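Long-range contacts in 3-deoxy-D-manno-octulosonate 8-phosphate phosphatase KdsC (Xanthomonas campestris pv. campestris, PDB 4NAV), which probably hydrolyses 3-deoxy-D-manno-octulosonate 8-phosphate to KDO and inorganic phosphate with the help of magnesium, a step of lipopolysaccharide biosynthesis: residues L114-D119 and V133-A138; K93-A98 and L120-A125; V66-A71 and L84-Q89; D15-V20 and D164-A169. All blocks are in the same frame, centred on the assembly; numbering follows the deposited sequence.

The chain is built round a five-stranded parallel sheet ordered 87-90, 65-70, 22-25, 113-116, 131-133, as in other haloacid dehalogenase (HAD) hydrolases. Contact 3 joins the two strands at one border and contact 1 the two at the other; their centres are about 16 Å apart. Along the chain contact 3 closes before the other two start, contacts 1 and 2 interleave, and contact 4 ties the N-terminal helix to helix 158-169 round all of them. Contacts 1 and 2 touch through Phe115, contacts 2 and 3 through Lys95; contacts 1, 2 and 3 thus meet near the predicted magnesium site. Contact 4 instead meets contact 1 where Leu114 touches Val20 and Val166.

Contact 1 (L114-D119 and V133-A138); sequences LFMGDD and VAPANA
Phe115 and Gly117 grip Val133 through the backbone, the parallel pairing of strands 113-116 and 131-133 at one border of the HAD sheet. Val133 N donates to Phe115 O at 2.8 Å, and Val133 O accepts from Gly117 N at 3.2 Å. The same carbonyl oxygen also receives a CA-H...O contact from Met116 CA, so two neighbouring residues converge on it. Past the strand ends Gly117 O lies against Ala134 CA and the Pro135 ring.

The apolar contacts gather on the face that carries Met116 and Val133. Val133 CG1, set between its own backbone N and carbonyl carbon (chi1 53°), comes 3.7 Å from Met116 CB and 4.0 Å from Leu114 CD2. The methionine runs on as an extended chain until its CE reaches Pro135 CB at 4.3 Å. Val162 of helix 158-169 packs over this patch.

Further along, a type I turn from Pro135 to Ala138, closed by Ala138 N to Pro135 O, lies beside Asp118. Pro135 CG meets Asp118 CB, and Ala138 CB stands 3.8 Å from Asp118 O. Next in the chain, Asp119 OD2 forms a salt bridge with Arg160 of the second subunit.

The atoms of Asp118 that meet 133-138 are thus its CB and backbone, not its carboxylate. Asp118 and Asp26 are both predicted to bind magnesium, and their carboxylates, though like charges, lie close together, an arrangement consistent with a shared magnesium ion between them.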
loop_
_atom_site.group_PDB
_atom_site.type_symbol
_atom_site.label_atom_id
_atom_site.label_comp_id
_atom_site.label_asym_id
_atom_site.label_seq_id
_atom_site.Cartn_x
_atom_site.Cartn_y
_atom_site.Cartn_z
ATOM N N LEU A 114 1.018 -29.450 -1.820
ATOM C CA LEU A 114 0.923 -28.219 -2.560
ATOM C C LEU A 114 1.927 -27.264 -1.987
ATOM O O LEU A 114 2.069 -27.186 -0.753
ATOM C CB LEU A 114 -0.438 -27.594 -2.362
ATOM C CG LEU A 114 -0.624 -26.196 -2.972
ATOM C CD1 LEU A 114 -2.072 -26.064 -3.409
ATOM C CD2 LEU A 114 -0.232 -25.053 -2.056
ATOM N N PHE A 115 2.624 -26.521 -2.842
ATOM C CA PHE A 115 3.573 -25.520 -2.365
ATOM C C PHE A 115 3.397 -24.240 -3.119
ATOM O O PHE A 115 3.358 -24.241 -4.353
ATOM C CB PHE A 115 5.015 -25.996 -2.529
ATOM C CG PHE A 115 6.005 -25.185 -1.737
ATOM C CD1 PHE A 115 6.523 -25.669 -0.535
ATOM C CD2 PHE A 115 6.395 -23.957 -2.170
ATOM C CE1 PHE A 115 7.416 -24.939 0.204
ATOM C CE2 PHE A 115 7.274 -23.202 -1.423
ATOM C CZ PHE A 115 7.797 -23.698 -0.241
ATOM N N MET A 116 3.305 -23.138 -2.399
ATOM C CA MET A 116 3.168 -21.850 -3.028
ATOM C C MET A 116 4.340 -20.969 -2.660
ATOM O O MET A 116 4.592 -20.743 -1.471
ATOM C CB MET A 116 1.901 -21.197 -2.565
ATOM C CG MET A 116 1.584 -19.916 -3.281
ATOM S SD MET A 116 0.083 -19.257 -2.590
ATOM C CE MET A 116 -0.386 -18.103 -3.875
ATOM N N GLY A 117 5.052 -20.468 -3.668
ATOM C CA GLY A 117 6.210 -19.601 -3.437
ATOM C C GLY A 117 6.369 -18.595 -4.559
ATOM O O GLY A 117 5.692 -18.692 -5.564
ATOM N N ASP A 118 7.279 -17.639 -4.385
ATOM C CA ASP A 118 7.419 -16.535 -5.345
ATOM C C ASP A 118 8.829 -16.306 -5.897
ATOM O O ASP A 118 8.971 -15.578 -6.875
ATOM C CB ASP A 118 6.947 -15.235 -4.695
ATOM C CG ASP A 118 7.854 -14.776 -3.573
ATOM O OD1 ASP A 118 8.121 -15.560 -2.627
ATOM O OD2 ASP A 118 8.310 -13.605 -3.652
ATOM N N ASP A 119 9.855 -16.908 -5.289
ATOM C CA ASP A 119 11.267 -16.618 -5.646
ATOM C C ASP A 119 12.201 -17.823 -5.469
ATOM O O ASP A 119 11.794 -18.875 -4.989
ATOM C CB ASP A 119 11.778 -15.405 -4.831
ATOM C CG ASP A 119 12.876 -14.611 -5.535
ATOM O OD1 ASP A 119 13.245 -14.947 -6.692
ATOM O OD2 ASP A 119 13.388 -13.631 -4.922
ATOM N N VAL A 133 2.425 -23.794 -6.986
ATOM C CA VAL A 133 1.626 -22.649 -7.448
ATOM C C VAL A 133 2.396 -21.346 -7.102
ATOM O O VAL A 133 3.149 -21.275 -6.128
ATOM C CB VAL A 133 0.180 -22.698 -6.869
ATOM C CG1 VAL A 133 0.175 -22.848 -5.340
ATOM C CG2 VAL A 133 -0.606 -21.485 -7.280
ATOM N N ALA A 134 2.264 -20.347 -7.958
ATOM C CA ALA A 134 2.950 -19.059 -7.761
ATOM C C ALA A 134 1.991 -17.894 -7.928
ATOM O O ALA A 134 1.083 -17.947 -8.783
ATOM C CB ALA A 134 4.064 -18.904 -8.740
ATOM N N PRO A 135 2.144 -16.868 -7.089
ATOM C CA PRO A 135 1.272 -15.734 -7.222
ATOM C C PRO A 135 1.602 -14.929 -8.494
ATOM O O PRO A 135 2.615 -15.192 -9.164
ATOM C CB PRO A 135 1.555 -14.951 -5.965
ATOM C CG PRO A 135 2.962 -15.280 -5.616
ATOM C CD PRO A 135 3.125 -16.697 -6.008
ATOM N N ALA A 136 0.752 -13.972 -8.835
ATOM C CA ALA A 136 0.940 -13.195 -10.075
ATOM C C ALA A 136 2.207 -12.347 -10.026
ATOM O O ALA A 136 2.863 -12.166 -11.029
ATOM C CB ALA A 136 -0.272 -12.315 -10.340
ATOM N N ASN A 137 2.555 -11.840 -8.849
ATOM C CA ASN A 137 3.791 -11.054 -8.680
ATOM C C ASN A 137 5.079 -11.874 -8.649
ATOM O O ASN A 137 6.126 -11.345 -8.333
ATOM C CB ASN A 137 3.715 -10.242 -7.366
ATOM C CG ASN A 137 3.444 -11.125 -6.171
ATOM O OD1 ASN A 137 2.349 -11.690 -6.076
ATOM N ND2 ASN A 137 4.430 -11.284 -5.261
ATOM N N ALA A 138 5.014 -13.176 -8.904
ATOM C CA ALA A 138 6.196 -14.056 -8.728
ATOM C C ALA A 138 7.349 -13.660 -9.648
ATOM O O ALA A 138 7.104 -13.208 -10.775
ATOM C CB ALA A 138 5.805 -15.483 -9.011
#

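Contact 2 (K93-A98 and L120-A125); sequences KNKRLA and LPDLPA
Arg96 and Ala125 bring their CA atoms to 4.3 Å, where the first turn of helix 95-105 passes the 3-10 turn 120-122 and the short helix 123-126. The two pieces carry what look like HAD motifs III and IV: the lysine, here Lys95, and the last acid of the Gly-Asp-Asp-x-x-Asp loop, here Asp122.

Beside that closest pair the packing is small and apolar. Ala125 CB sits 4.2 Å from Lys95 CB, and Arg96 CB meets Pro124 CB at 3.9 Å. Arg96 CG is anti to the backbone N, and the next carbon, CD, lies 3.8 Å from Pro124 O. Pro124 CB is also at the edge of the Arg96 guanidinium, near its plane. At the start of the helix Asn94 is the N-cap: its OD1 accepts from Leu97 N at 2.7 Å in a nearly straight bond (168°), while its ND2 reaches Ala182 O of the second subunit.

Lys95 points its CB at the other segment and runs out extended, CG passing 3.6 Å from Pro121 O and its CD touching Phe115 CZ. Its ammonium joins three oxygens: Asp122 OD1, Asp26 OD1 in a salt bridge, and the backbone Ile69 O, so Lys95 links Asp26 and Asp122 beside the predicted magnesium site. Asp122 starts away from 93-98 yet turns both oxygens to use: OD2 accepts from Asp118 N and Asp119 N, and OD1 meets Lys95 NZ at 3.1 Å, nearly in line with its own C-O bond.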
loop_
_atom_site.group_PDB
_atom_site.type_symbol
_atom_site.label_atom_id
_atom_site.label_comp_id
_atom_site.label_asym_id
_atom_site.label_seq_id
_atom_site.Cartn_x
_atom_site.Cartn_y
_atom_site.Cartn_z
ATOM N N LYS A 93 17.096 -23.785 5.656
ATOM C CA LYS A 93 18.186 -23.705 4.679
ATOM C C LYS A 93 17.703 -24.273 3.332
ATOM O O LYS A 93 17.945 -23.672 2.285
ATOM C CB LYS A 93 19.442 -24.449 5.188
ATOM N N ASN A 94 16.995 -25.398 3.365
ATOM C CA ASN A 94 16.436 -25.979 2.138
ATOM C C ASN A 94 14.961 -26.361 2.274
ATOM O O ASN A 94 14.600 -27.211 3.098
ATOM C CB ASN A 94 17.247 -27.200 1.688
ATOM C CG ASN A 94 16.656 -27.861 0.458
ATOM O OD1 ASN A 94 15.557 -28.410 0.521
ATOM N ND2 ASN A 94 17.354 -27.788 -0.670
ATOM N N LYS A 95 14.126 -25.774 1.424
ATOM C CA LYS A 95 12.684 -25.917 1.574
ATOM C C LYS A 95 12.200 -27.293 1.140
ATOM O O LYS A 95 11.335 -27.878 1.785
ATOM C CB LYS A 95 11.957 -24.791 0.859
ATOM C CG LYS A 95 12.414 -23.433 1.378
ATOM C CD LYS A 95 11.378 -22.346 1.186
ATOM C CE LYS A 95 11.832 -21.043 1.809
ATOM N NZ LYS A 95 10.770 -19.992 1.805
ATOM N N ARG A 96 12.813 -27.843 0.099
ATOM C CA ARG A 96 12.540 -29.235 -0.274
ATOM C C ARG A 96 12.676 -30.159 0.927
ATOM O O ARG A 96 11.749 -30.879 1.248
ATOM C CB ARG A 96 13.472 -29.713 -1.400
ATOM C CG ARG A 96 13.030 -31.015 -2.041
ATOM C CD ARG A 96 13.883 -31.406 -3.251
ATOM N NE ARG A 96 15.012 -32.294 -2.993
ATOM C CZ ARG A 96 16.243 -31.891 -2.695
ATOM N NH1 ARG A 96 16.536 -30.599 -2.578
ATOM N NH2 ARG A 96 17.190 -32.790 -2.496
ATOM N N LEU A 97 13.836 -30.130 1.591
ATOM C CA LEU A 97 14.109 -31.012 2.740
ATOM C C LEU A 97 13.076 -30.788 3.836
ATOM O O LEU A 97 12.601 -31.747 4.432
ATOM C CB LEU A 97 15.531 -30.834 3.267
ATOM N N ALA A 98 12.691 -29.533 4.071
ATOM C CA ALA A 98 11.663 -29.245 5.067
ATOM C C ALA A 98 10.356 -29.927 4.688
ATOM O O ALA A 98 9.764 -30.637 5.494
ATOM C CB ALA A 98 11.462 -27.760 5.202
ATOM N N LEU A 120 13.455 -17.643 -5.852
ATOM C CA LEU A 120 14.449 -18.700 -5.898
ATOM C C LEU A 120 14.517 -19.631 -4.715
ATOM O O LEU A 120 14.604 -20.844 -4.910
ATOM C CB LEU A 120 15.822 -18.093 -6.100
ATOM C CG LEU A 120 15.970 -17.403 -7.458
ATOM C CD1 LEU A 120 17.128 -16.428 -7.458
ATOM C CD2 LEU A 120 16.122 -18.445 -8.559
ATOM N N PRO A 121 14.483 -19.111 -3.476
ATOM C CA PRO A 121 14.586 -20.101 -2.387
ATOM C C PRO A 121 13.447 -21.160 -2.357
ATOM O O PRO A 121 13.647 -22.229 -1.798
ATOM C CB PRO A 121 14.601 -19.245 -1.112
ATOM C CG PRO A 121 14.915 -17.847 -1.588
ATOM C CD PRO A 121 14.284 -17.755 -2.951
ATOM N N ASP A 122 12.306 -20.870 -2.991
ATOM C CA ASP A 122 11.179 -21.800 -3.067
ATOM C C ASP A 122 11.325 -22.844 -4.186
ATOM O O ASP A 122 10.597 -23.838 -4.241
ATOM C CB ASP A 122 9.878 -21.042 -3.270
ATOM C CG ASP A 122 9.678 -19.924 -2.255
ATOM O OD1 ASP A 122 9.659 -20.182 -1.038
ATOM O OD2 ASP A 122 9.545 -18.753 -2.682
ATOM N N LEU A 123 12.289 -22.643 -5.061
ATOM C CA LEU A 123 12.354 -23.422 -6.273
ATOM C C LEU A 123 12.590 -24.919 -6.049
ATOM O O LEU A 123 12.014 -25.738 -6.754
ATOM C CB LEU A 123 13.412 -22.835 -7.199
ATOM C CG LEU A 123 13.193 -22.620 -8.700
ATOM C CD1 LEU A 123 14.379 -23.023 -9.578
ATOM C CD2 LEU A 123 11.926 -23.310 -9.128
ATOM N N PRO A 124 13.422 -25.291 -5.076
ATOM C CA PRO A 124 13.645 -26.708 -4.853
ATOM C C PRO A 124 12.368 -27.452 -4.532
ATOM O O PRO A 124 12.127 -28.556 -5.035
ATOM C CB PRO A 124 14.584 -26.716 -3.645
ATOM C CG PRO A 124 15.351 -25.436 -3.742
ATOM C CD PRO A 124 14.318 -24.464 -4.244
ATOM N N ALA A 125 11.535 -26.812 -3.735
ATOM C CA ALA A 125 10.241 -27.344 -3.365
ATOM C C ALA A 125 9.256 -27.271 -4.533
ATOM O O ALA A 125 8.545 -28.241 -4.829
ATOM C CB ALA A 125 9.696 -26.580 -2.176
#

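Contact 3 (V66-A71 and L84-Q89); sequences VALITA and LGLHVQ
Leu86 lies side by side with Val66, the two side chains pointing the same way and Leu86 CG 3.8 Å from Val66 CG1. One residue earlier in the chain, Gly85 ends helix 75-84 in a Schellman motif, with the positive phi that turns the chain into strand 87-90. Helix and strands make up a beta-alpha-beta unit, and the pairing that closes it is parallel, the short strand axes 19° apart.

At His87 the pairing begins with a weak bond from its N to Val66 O, 3.2 Å long. Its carbonyl does more: Leu68 N donates to His87 O at 3.0 Å, tilted 23° from the carbonyl plane, and Ala67 CA makes a CA-H...O contact with the same oxygen. The imidazole leads away from strand 65-70, with Gln89 CG at its edge and in its plane.

Val88 faces the other way, on the side of Leu68; its CG1, anti to the backbone N, stands 4.3 Å from Leu68 CB.

Gln89 returns to the face of Ala67 and Ile69, where its side chain packs on Ala98 and Leu102 of helix 95-105. Its N donates to Leu68 O at 3.0 Å, and its O takes Thr70 N at 3.3 Å in a nearly straight bond (171°). Thr70 CG2 lies close to that oxygen as well.

With these bonds on one edge and strand 22-25 on the other, strand 65-70 is fixed from both sides. This probably helps to place the strand's end beside the predicted site: the nearest side-chain atoms of Thr70 and Asp28, the latter predicted to bind substrate, are about 5 Å apart.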
loop_
_atom_site.group_PDB
_atom_site.type_symbol
_atom_site.label_atom_id
_atom_site.label_comp_id
_atom_site.label_asym_id
_atom_site.label_seq_id
_atom_site.Cartn_x
_atom_site.Cartn_y
_atom_site.Cartn_z
ATOM N N VAL A 66 -1.686 -27.378 7.136
ATOM C CA VAL A 66 -1.111 -26.164 6.582
ATOM C C VAL A 66 0.198 -25.793 7.272
ATOM O O VAL A 66 0.321 -25.854 8.486
ATOM C CB VAL A 66 -2.088 -25.009 6.693
ATOM C CG1 VAL A 66 -1.465 -23.733 6.144
ATOM C CG2 VAL A 66 -3.366 -25.356 5.929
ATOM N N ALA A 67 1.190 -25.437 6.477
ATOM C CA ALA A 67 2.495 -25.115 7.009
ATOM C C ALA A 67 3.035 -23.872 6.343
ATOM O O ALA A 67 2.851 -23.679 5.144
ATOM C CB ALA A 67 3.443 -26.261 6.778
ATOM N N LEU A 68 3.658 -23.011 7.129
ATOM C CA LEU A 68 4.374 -21.846 6.601
ATOM C C LEU A 68 5.852 -22.163 6.649
ATOM O O LEU A 68 6.315 -22.766 7.613
ATOM C CB LEU A 68 4.112 -20.618 7.455
ATOM C CG LEU A 68 2.658 -20.322 7.780
ATOM C CD1 LEU A 68 2.549 -19.009 8.535
ATOM C CD2 LEU A 68 1.818 -20.281 6.520
ATOM N N ILE A 69 6.577 -21.799 5.600
ATOM C CA ILE A 69 7.983 -22.162 5.495
ATOM C C ILE A 69 8.775 -20.973 5.012
ATOM O O ILE A 69 8.581 -20.495 3.899
ATOM C CB ILE A 69 8.190 -23.364 4.566
ATOM C CG1 ILE A 69 7.224 -24.496 4.979
ATOM C CG2 ILE A 69 9.639 -23.814 4.609
ATOM C CD1 ILE A 69 7.540 -25.867 4.423
ATOM N N THR A 70 9.649 -20.490 5.884
ATOM C CA THR A 70 10.439 -19.302 5.632
ATOM C C THR A 70 11.908 -19.570 5.975
ATOM O O THR A 70 12.225 -20.308 6.923
ATOM C CB THR A 70 9.919 -18.097 6.448
ATOM O OG1 THR A 70 10.933 -17.090 6.529
ATOM C CG2 THR A 70 9.533 -18.504 7.870
ATOM N N ALA A 71 12.796 -18.976 5.187
ATOM C CA ALA A 71 14.230 -18.998 5.466
ATOM C C ALA A 71 14.590 -17.994 6.574
ATOM O O ALA A 71 15.546 -18.209 7.321
ATOM C CB ALA A 71 15.014 -18.693 4.201
ATOM N N LEU A 84 -3.641 -18.318 13.463
ATOM C CA LEU A 84 -4.494 -19.076 12.552
ATOM C C LEU A 84 -4.524 -20.585 12.858
ATOM O O LEU A 84 -5.305 -21.322 12.230
ATOM C CB LEU A 84 -4.054 -18.854 11.084
ATOM C CG LEU A 84 -4.023 -17.401 10.596
ATOM C CD1 LEU A 84 -3.307 -17.293 9.258
ATOM C CD2 LEU A 84 -5.423 -16.812 10.507
ATOM N N GLY A 85 -3.657 -21.035 13.777
ATOM C CA GLY A 85 -3.546 -22.450 14.128
ATOM C C GLY A 85 -2.889 -23.294 13.044
ATOM O O GLY A 85 -3.431 -24.330 12.644
ATOM N N LEU A 86 -1.724 -22.856 12.560
ATOM C CA LEU A 86 -0.975 -23.590 11.538
ATOM C C LEU A 86 0.458 -23.890 11.977
ATOM O O LEU A 86 1.031 -23.167 12.786
ATOM C CB LEU A 86 -0.894 -22.819 10.219
ATOM C CG LEU A 86 -2.006 -22.028 9.524
ATOM C CD1 LEU A 86 -3.374 -21.941 10.184
ATOM C CD2 LEU A 86 -1.494 -20.640 9.283
ATOM N N HIS A 87 1.035 -24.962 11.435
ATOM C CA HIS A 87 2.447 -25.274 11.649
ATOM C C HIS A 87 3.309 -24.245 10.982
ATOM O O HIS A 87 2.964 -23.763 9.909
ATOM C CB HIS A 87 2.850 -26.564 10.931
ATOM C CG HIS A 87 3.924 -27.349 11.618
ATOM N ND1 HIS A 87 5.262 -27.136 11.370
ATOM C CD2 HIS A 87 3.863 -28.369 12.507
ATOM C CE1 HIS A 87 5.983 -27.973 12.094
ATOM N NE2 HIS A 87 5.158 -28.733 12.795
ATOM N N VAL A 88 4.485 -24.027 11.571
ATOM C CA VAL A 88 5.482 -23.111 11.046
ATOM C C VAL A 88 6.866 -23.744 11.165
ATOM O O VAL A 88 7.152 -24.448 12.123
ATOM C CB VAL A 88 5.470 -21.792 11.821
ATOM C CG1 VAL A 88 6.325 -20.766 11.117
ATOM C CG2 VAL A 88 4.048 -21.284 11.973
ATOM N N GLN A 89 7.706 -23.517 10.160
ATOM C CA GLN A 89 9.097 -23.953 10.184
ATOM C C GLN A 89 9.931 -22.788 9.712
ATOM O O GLN A 89 9.756 -22.260 8.619
ATOM C CB GLN A 89 9.337 -25.201 9.328
ATOM C CG GLN A 89 9.048 -26.494 10.075
ATOM C CD GLN A 89 9.411 -27.735 9.281
ATOM O OE1 GLN A 89 9.513 -27.704 8.048
ATOM N NE2 GLN A 89 9.586 -28.847 9.981
#

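Contact 4 (D15-V20 and D164-A169)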
loop_
_atom_site.group_PDB
_atom_site.type_symbol
_atom_site.label_atom_id
_atom_site.label_comp_id
_atom_site.label_asym_id
_atom_site.label_seq_id
_atom_site.Cartn_x
_atom_site.Cartn_y
_atom_site.Cartn_z
ATOM N N ASP A 15 -7.560 -32.202 -10.487
ATOM C CA ASP A 15 -7.324 -33.532 -9.950
ATOM C C ASP A 15 -6.197 -33.549 -8.912
ATOM O O ASP A 15 -6.268 -34.315 -7.966
ATOM C CB ASP A 15 -7.000 -34.538 -11.057
ATOM C CG ASP A 15 -8.146 -34.724 -12.019
ATOM O OD1 ASP A 15 -9.322 -34.575 -11.619
ATOM O OD2 ASP A 15 -7.864 -34.952 -13.212
ATOM N N ARG A 16 -5.166 -32.724 -9.094
ATOM C CA ARG A 16 -4.081 -32.693 -8.136
ATOM C C ARG A 16 -4.533 -31.977 -6.902
ATOM O O ARG A 16 -4.229 -32.409 -5.792
ATOM C CB ARG A 16 -2.859 -32.011 -8.696
ATOM C CG ARG A 16 -2.215 -32.804 -9.805
ATOM C CD ARG A 16 -0.910 -32.172 -10.240
ATOM N NE ARG A 16 -0.833 -32.341 -11.675
ATOM C CZ ARG A 16 -0.733 -31.359 -12.564
ATOM N NH1 ARG A 16 -0.566 -30.089 -12.180
ATOM N NH2 ARG A 16 -0.748 -31.658 -13.857
ATOM N N ALA A 17 -5.313 -30.914 -7.093
ATOM C CA ALA A 17 -5.810 -30.132 -5.979
ATOM C C ALA A 17 -6.734 -30.966 -5.092
ATOM O O ALA A 17 -6.767 -30.779 -3.876
ATOM C CB ALA A 17 -6.535 -28.901 -6.486
ATOM N N ALA A 18 -7.479 -31.873 -5.711
ATOM C CA ALA A 18 -8.366 -32.797 -4.995
ATOM C C ALA A 18 -7.646 -33.745 -4.048
ATOM O O ALA A 18 -8.268 -34.265 -3.126
ATOM C CB ALA A 18 -9.209 -33.614 -5.974
ATOM N N ARG A 19 -6.375 -34.019 -4.281
ATOM C CA ARG A 19 -5.667 -34.969 -3.431
ATOM C C ARG A 19 -4.654 -34.310 -2.499
ATOM O O ARG A 19 -3.860 -34.973 -1.874
ATOM C CB ARG A 19 -5.055 -36.105 -4.262
ATOM C CG ARG A 19 -3.978 -35.749 -5.254
ATOM C CD ARG A 19 -3.576 -37.035 -5.999
ATOM N NE ARG A 19 -3.025 -36.900 -7.345
ATOM C CZ ARG A 19 -1.895 -36.280 -7.710
ATOM N NH1 ARG A 19 -1.142 -35.600 -6.844
ATOM N NH2 ARG A 19 -1.544 -36.313 -8.993
ATOM N N VAL A 20 -4.708 -32.988 -2.424
ATOM C CA VAL A 20 -3.832 -32.239 -1.568
ATOM C C VAL A 20 -4.182 -32.460 -0.105
ATOM O O VAL A 20 -5.269 -32.155 0.325
ATOM C CB VAL A 20 -3.927 -30.731 -1.876
ATOM C CG1 VAL A 20 -3.306 -29.893 -0.758
ATOM C CG2 VAL A 20 -3.287 -30.437 -3.214
ATOM N N ASP A 164 -9.315 -21.474 -2.103
ATOM C CA ASP A 164 -10.626 -21.674 -2.717
ATOM C C ASP A 164 -10.635 -22.798 -3.761
ATOM O O ASP A 164 -11.536 -23.647 -3.764
ATOM C CB ASP A 164 -11.094 -20.393 -3.346
ATOM C CG ASP A 164 -11.377 -19.302 -2.327
ATOM O OD1 ASP A 164 -11.512 -19.604 -1.118
ATOM O OD2 ASP A 164 -11.521 -18.134 -2.751
ATOM N N VAL A 165 -9.577 -22.884 -4.563
ATOM C CA VAL A 165 -9.466 -23.949 -5.548
ATOM C C VAL A 165 -9.446 -25.328 -4.894
ATOM O O VAL A 165 -10.220 -26.236 -5.257
ATOM C CB VAL A 165 -8.198 -23.776 -6.390
ATOM C CG1 VAL A 165 -7.835 -25.071 -7.110
ATOM C CG2 VAL A 165 -8.381 -22.612 -7.367
ATOM N N VAL A 166 -8.589 -25.455 -3.878
ATOM C CA VAL A 166 -8.389 -26.722 -3.221
ATOM C C VAL A 166 -9.682 -27.168 -2.549
ATOM O O VAL A 166 -10.165 -28.292 -2.755
ATOM C CB VAL A 166 -7.246 -26.620 -2.219
ATOM C CG1 VAL A 166 -7.153 -27.886 -1.365
ATOM C CG2 VAL A 166 -5.944 -26.449 -2.953
ATOM N N LEU A 167 -10.254 -26.264 -1.766
ATOM C CA LEU A 167 -11.531 -26.521 -1.132
ATOM C C LEU A 167 -12.618 -26.892 -2.176
ATOM O O LEU A 167 -13.321 -27.888 -2.009
ATOM C CB LEU A 167 -11.945 -25.313 -0.327
ATOM C CG LEU A 167 -11.038 -25.034 0.895
ATOM C CD1 LEU A 167 -11.326 -23.679 1.500
ATOM C CD2 LEU A 167 -11.251 -26.120 1.944
ATOM N N ALA A 168 -12.678 -26.164 -3.297
ATOM C CA ALA A 168 -13.677 -26.492 -4.312
ATOM C C ALA A 168 -13.427 -27.901 -4.884
ATOM O O ALA A 168 -14.348 -28.671 -5.069
ATOM C CB ALA A 168 -13.644 -25.470 -5.433
ATOM N N ALA A 169 -12.159 -28.233 -5.137
ATOM C CA ALA A 169 -11.824 -29.511 -5.712
ATOM C C ALA A 169 -12.143 -30.633 -4.756
ATOM O O ALA A 169 -12.315 -31.780 -5.177
ATOM C CB ALA A 169 -10.356 -29.576 -6.116
#
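Ala17 meets three residues of helix 158-169 with its one methyl. Its CB points at the helix and stands 3.9 Å from Ala169 CB, 4.1 Å from Val165 CG1 and 4.3 Å from Val166 CG2. Ala18, next along, lays its CB 3.7 Å from Ala169 O, at the partly exposed margin. No hydrogen bond crosses between the segments; the contact is mostly methyl against methyl, with two methyls set against backbone oxygens, and alanine on both sides lets the CA atoms of Ala18 and Ala169 come to 4.8 Å.

Val166 reaches over to the far end of the turn. With CG1 anti to its backbone N (chi1 172°), that methyl touches Ala17 O at 3.9 Å and Val20 CB at 4.3 Å. The type I turn from Ala17 to Val20, closed by a weak bond from Val20 N to Ala17 O, brings both partners under the same methyl.

Farther out, Gln170 NE2 donates to Ala17 O and Val20 O, adding polar bonds to the same turn just beyond the helix. Strand residues floor the patch: Leu114 touches Val20 and Val166, and Leu131 touches Ala17 and Val20. Val166 also packs on Leu59 of helix 50-61, and Trp148 touches Val165.

Away from the annotated sites, this is helix packing on one side of a parallel sheet, the layered alpha/beta arrangement of the Rossmann-like HAD core, with the N-terminal helix joined to a helix from near the C-terminus.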